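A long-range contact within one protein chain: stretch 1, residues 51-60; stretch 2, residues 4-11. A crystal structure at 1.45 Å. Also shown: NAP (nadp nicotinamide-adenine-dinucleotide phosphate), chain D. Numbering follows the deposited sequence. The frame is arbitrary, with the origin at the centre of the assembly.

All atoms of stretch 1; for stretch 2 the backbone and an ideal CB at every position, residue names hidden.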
# COMPACT_ATOMS: atom_id res chain seq x y z
N LYS A 51 -24.38 8.41 11.13
CA LYS A 51 -25.20 8.56 9.90
C LYS A 51 -24.91 9.93 9.29
O LYS A 51 -25.80 10.75 9.07
CB LYS A 51 -26.68 8.37 10.26
CG LYS A 51 -26.94 7.06 10.99
CD LYS A 51 -28.36 6.80 11.41
CE LYS A 51 -28.48 5.50 12.17
NZ LYS A 51 -28.48 4.33 11.26
N PRO A 52 -23.64 10.25 8.99
CA PRO A 52 -23.33 11.56 8.43
C PRO A 52 -23.84 11.63 7.00
O PRO A 52 -23.98 10.61 6.36
CB PRO A 52 -21.79 11.59 8.42
CG PRO A 52 -21.43 10.12 8.27
CD PRO A 52 -22.46 9.37 9.09
N ASP A 53 -24.07 12.86 6.51
CA ASP A 53 -24.43 13.15 5.10
C ASP A 53 -23.17 13.20 4.24
O ASP A 53 -23.24 12.88 3.06
CB ASP A 53 -25.19 14.47 5.00
CG ASP A 53 -26.48 14.45 5.82
OD1 ASP A 53 -27.34 13.66 5.44
OD2 ASP A 53 -26.54 15.14 6.85
N ARG A 54 -22.05 13.55 4.87
CA ARG A 54 -20.76 13.69 4.17
C ARG A 54 -19.68 13.19 5.10
O ARG A 54 -19.73 13.51 6.32
CB ARG A 54 -20.48 15.15 3.81
CG ARG A 54 -21.45 15.83 2.84
CD ARG A 54 -21.57 15.14 1.49
NE ARG A 54 -22.45 15.96 0.65
CZ ARG A 54 -23.78 15.83 0.61
NH1 ARG A 54 -24.37 14.91 1.36
NH2 ARG A 54 -24.51 16.66 -0.13
N VAL A 55 -18.67 12.54 4.54
CA VAL A 55 -17.41 12.21 5.27
C VAL A 55 -16.25 12.91 4.54
O VAL A 55 -16.24 12.93 3.31
CB VAL A 55 -17.23 10.69 5.36
CG1 VAL A 55 -15.93 10.32 6.05
CG2 VAL A 55 -18.41 10.06 6.10
N MET A 56 -15.33 13.43 5.31
CA MET A 56 -14.08 13.99 4.71
C MET A 56 -12.87 13.42 5.43
O MET A 56 -12.91 13.22 6.64
CB MET A 56 -14.05 15.52 4.76
CG MET A 56 -15.35 16.19 4.31
SD MET A 56 -15.22 18.00 4.14
CE MET A 56 -14.56 18.05 2.48
N SER A 57 -11.81 13.23 4.66
CA SER A 57 -10.52 12.69 5.11
C SER A 57 -9.43 13.76 4.93
O SER A 57 -9.06 14.07 3.78
CB SER A 57 -10.15 11.43 4.38
OG SER A 57 -8.88 10.96 4.85
N PHE A 58 -8.90 14.22 6.04
CA PHE A 58 -7.72 15.12 6.11
C PHE A 58 -6.60 14.45 6.88
O PHE A 58 -6.00 15.11 7.73
CB PHE A 58 -8.11 16.48 6.66
CG PHE A 58 -9.24 17.10 5.90
CD1 PHE A 58 -9.08 17.43 4.56
CD2 PHE A 58 -10.50 17.25 6.47
CE1 PHE A 58 -10.13 17.95 3.81
CE2 PHE A 58 -11.53 17.80 5.72
CZ PHE A 58 -11.36 18.10 4.40
N ILE A 59 -6.39 13.17 6.61
CA ILE A 59 -5.44 12.36 7.41
C ILE A 59 -4.20 12.09 6.56
O ILE A 59 -4.26 12.01 5.32
CB ILE A 59 -6.03 11.04 7.94
CG1 ILE A 59 -6.27 10.04 6.81
CG2 ILE A 59 -7.28 11.32 8.78
CD1 ILE A 59 -6.80 8.70 7.24
N GLY A 60 -3.14 11.77 7.28
CA GLY A 60 -1.90 11.24 6.69
C GLY A 60 -0.75 11.38 7.64
O GLY A 60 -0.91 11.95 8.73
N UNK A 4 -26.39 20.19 6.88
CA UNK A 4 -26.13 18.71 6.86
C UNK A 4 -25.12 18.33 7.96
O UNK A 4 -24.57 19.23 8.62
CB UNK A 4 -25.60 18.27 5.49
N UNK A 5 -24.87 17.03 8.12
CA UNK A 5 -23.95 16.45 9.14
C UNK A 5 -22.69 15.94 8.45
O UNK A 5 -22.81 15.08 7.57
CB UNK A 5 -24.62 15.31 9.91
N UNK A 6 -21.53 16.47 8.85
CA UNK A 6 -20.22 16.19 8.21
C UNK A 6 -19.31 15.50 9.23
O UNK A 6 -19.00 16.13 10.29
CB UNK A 6 -19.57 17.47 7.69
N UNK A 7 -18.94 14.26 8.95
CA UNK A 7 -18.00 13.51 9.80
C UNK A 7 -16.59 13.74 9.25
O UNK A 7 -16.38 13.38 8.10
CB UNK A 7 -18.34 12.02 9.84
N UNK A 8 -15.72 14.30 10.07
CA UNK A 8 -14.36 14.73 9.63
C UNK A 8 -13.31 13.86 10.33
O UNK A 8 -13.14 13.98 11.56
CB UNK A 8 -14.12 16.21 9.94
N UNK A 9 -12.55 13.14 9.53
CA UNK A 9 -11.33 12.43 9.95
C UNK A 9 -10.14 13.38 9.76
O UNK A 9 -10.09 14.02 8.70
CB UNK A 9 -11.13 11.14 9.15
N UNK A 10 -9.28 13.51 10.76
CA UNK A 10 -8.19 14.50 10.73
C UNK A 10 -8.67 15.88 11.15
O UNK A 10 -8.03 16.91 10.81
CB UNK A 10 -7.58 14.57 9.33
N UNK A 11 -9.79 15.97 11.88
CA UNK A 11 -10.36 17.31 12.18
C UNK A 11 -9.48 18.11 13.16
O UNK A 11 -9.72 19.31 13.24
CB UNK A 11 -11.77 17.16 12.77
PA NAP D . -1.53 17.26 9.88
O1A NAP D . -1.63 18.60 10.57
O2A NAP D . -0.45 16.32 10.30
O5B NAP D . -2.97 16.64 10.08
C5B NAP D . -3.19 15.25 9.87
C4B NAP D . -4.25 14.64 10.78
O4B NAP D . -4.55 13.31 10.41
C3B NAP D . -3.72 14.65 12.21
O3B NAP D . -4.80 15.24 12.96
C2B NAP D . -3.56 13.16 12.50
O2B NAP D . -3.97 12.91 13.81
C1B NAP D . -4.55 12.48 11.56
N9A NAP D . -4.34 11.09 11.21
C8A NAP D . -3.27 10.56 10.63
N7A NAP D . -3.45 9.25 10.42
C5A NAP D . -4.66 8.94 10.90
C6A NAP D . -5.40 7.74 11.00
N6A NAP D . -4.87 6.63 10.55
N1A NAP D . -6.64 7.82 11.59
C2A NAP D . -7.12 9.00 12.01
N3A NAP D . -6.49 10.19 11.97
C4A NAP D . -5.26 10.16 11.39
O3 NAP D . -1.39 17.32 8.27
PN NAP D . -2.20 18.29 7.25
O1N NAP D . -1.04 19.00 6.58
O2N NAP D . -3.41 18.94 7.79
O5D NAP D . -2.62 17.22 6.16
C5D NAP D . -3.83 16.49 6.00
C4D NAP D . -3.52 15.28 5.07
O4D NAP D . -4.33 15.39 3.94
C3D NAP D . -2.09 15.38 4.59
O3D NAP D . -1.63 14.15 3.91
C2D NAP D . -2.36 16.65 3.75
O2D NAP D . -1.41 17.05 2.76
C1D NAP D . -3.68 16.34 3.09
P2B NAP D . -2.98 12.26 14.87
O1X NAP D . -2.05 13.28 15.36
O2X NAP D . -4.06 11.95 15.93
O3X NAP D . -2.26 11.01 14.35

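Stretch 2 runs parallel to strand 54-57, its odd-numbered carbonyls and amides bonding to stretch 1 and its side chains alternating between the two faces of the sheet.

At position 4 the CB points toward stretch 1, its ideal position 3.5 Å from Asp53 OD2, with the Arg54 guanidinium further along. A polar or basic chain could meet the carboxylate, and a long flexible one could lie over the guanidinium. The residue is Met4, whose SD sits over one guanidinium face, 3.4 Å from Arg54 NH2.

Position 5 is fixed mainly through its backbone: its N donates to Asp53 OD2 (2.8 Å), and its O accepts from Asp53 N (2.8 Å) and Arg54 N (3.2 Å). The CB points sideways, 3.6 Å from Asp53 OD2, so many chains would fit, a long polar or basic one among them. Lys5 occupies it, with its CD 4.2 Å from Lys51 O.

Position 6 shares a face with Arg54 and Met56. The aliphatic part of the arginine and the methionine thioether offer a surface that a large apolar or aromatic chain could cover. Trp6 does so: Arg54 CG lies 3.8 Å from the centroid of its six-membered ring, nearly on the ring normal, a CH-pi contact, while Met56 SD approaches obliquely, 3.7 Å from Trp6 CE3.

At position 7 the CB turns to the face of Val55, with Pro52 CB beside it. A medium-sized aliphatic chain suits this apolar site. In Leu7, CB packs 3.7 Å from Pro52 CB; Leu7 N donates to Arg54 O (2.8 Å), and its O accepts from Met56 N (3.0 Å).

Position 8 returns to the face of Met56, near Phe58, where branched aliphatics or other apolar chains would fit. Ile8 places CD1 3.7 Å from Met56 CG and CG2 3.7 Å from Phe58 CD2, at the edge of that ring.

Position 9 lies on the face of Val55 and Ser57, with the ideal CB 3.9 Å from Ile59 CG2, a setting for an aliphatic or aromatic chain. Phe9 sets CD2 3.9 Å from Val55 CG1, which meets the ring edge. Its N donates to Met56 O and its O accepts from Phe58 N, both at 2.9 Å.

Position 10 has positive phi, and an ideal CB would fall 2.3 Å from Phe58 O, a clash. Glycine is the clear choice, and Gly10 also brings its CA to 3.8 Å from NAP O4B.

Position 11 points away into space that stretch 1 leaves unconstrained; it is Asn11.

Stretch 2 4-11: MKWLIFGN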
# COMPACT_ATOMS: atom_id res chain seq x y z
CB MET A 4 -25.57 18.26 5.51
CG MET A 4 -26.52 18.45 4.34
SD MET A 4 -25.87 17.90 2.76
CE MET A 4 -24.26 18.68 2.82
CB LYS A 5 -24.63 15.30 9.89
CG LYS A 5 -23.86 14.85 11.12
CD LYS A 5 -24.44 13.64 11.79
CE LYS A 5 -25.64 13.96 12.65
NZ LYS A 5 -25.85 12.89 13.65
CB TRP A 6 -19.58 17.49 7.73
CG TRP A 6 -20.35 18.29 6.73
CD1 TRP A 6 -21.52 18.96 6.95
CD2 TRP A 6 -19.99 18.58 5.37
NE1 TRP A 6 -21.94 19.59 5.82
CE2 TRP A 6 -20.99 19.42 4.83
CE3 TRP A 6 -18.90 18.24 4.55
CZ2 TRP A 6 -20.95 19.90 3.52
CZ3 TRP A 6 -18.89 18.68 3.24
CH2 TRP A 6 -19.87 19.54 2.75
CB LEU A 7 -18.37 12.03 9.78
CG LEU A 7 -17.42 11.13 10.57
CD1 LEU A 7 -17.40 11.53 12.04
CD2 LEU A 7 -17.80 9.69 10.40
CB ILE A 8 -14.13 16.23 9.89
CG1 ILE A 8 -15.26 17.12 9.35
CG2 ILE A 8 -12.76 16.65 9.34
CD1 ILE A 8 -15.58 16.92 7.89
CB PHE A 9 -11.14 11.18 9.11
CG PHE A 9 -12.08 10.07 9.50
CD1 PHE A 9 -11.71 9.08 10.40
CD2 PHE A 9 -13.36 10.03 8.96
CE1 PHE A 9 -12.60 8.09 10.77
CE2 PHE A 9 -14.25 9.03 9.33
CZ PHE A 9 -13.86 8.05 10.23
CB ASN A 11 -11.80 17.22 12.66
CG ASN A 11 -11.87 16.79 14.09
OD1 ASN A 11 -12.33 17.56 14.95
ND2 ASN A 11 -11.42 15.58 14.34
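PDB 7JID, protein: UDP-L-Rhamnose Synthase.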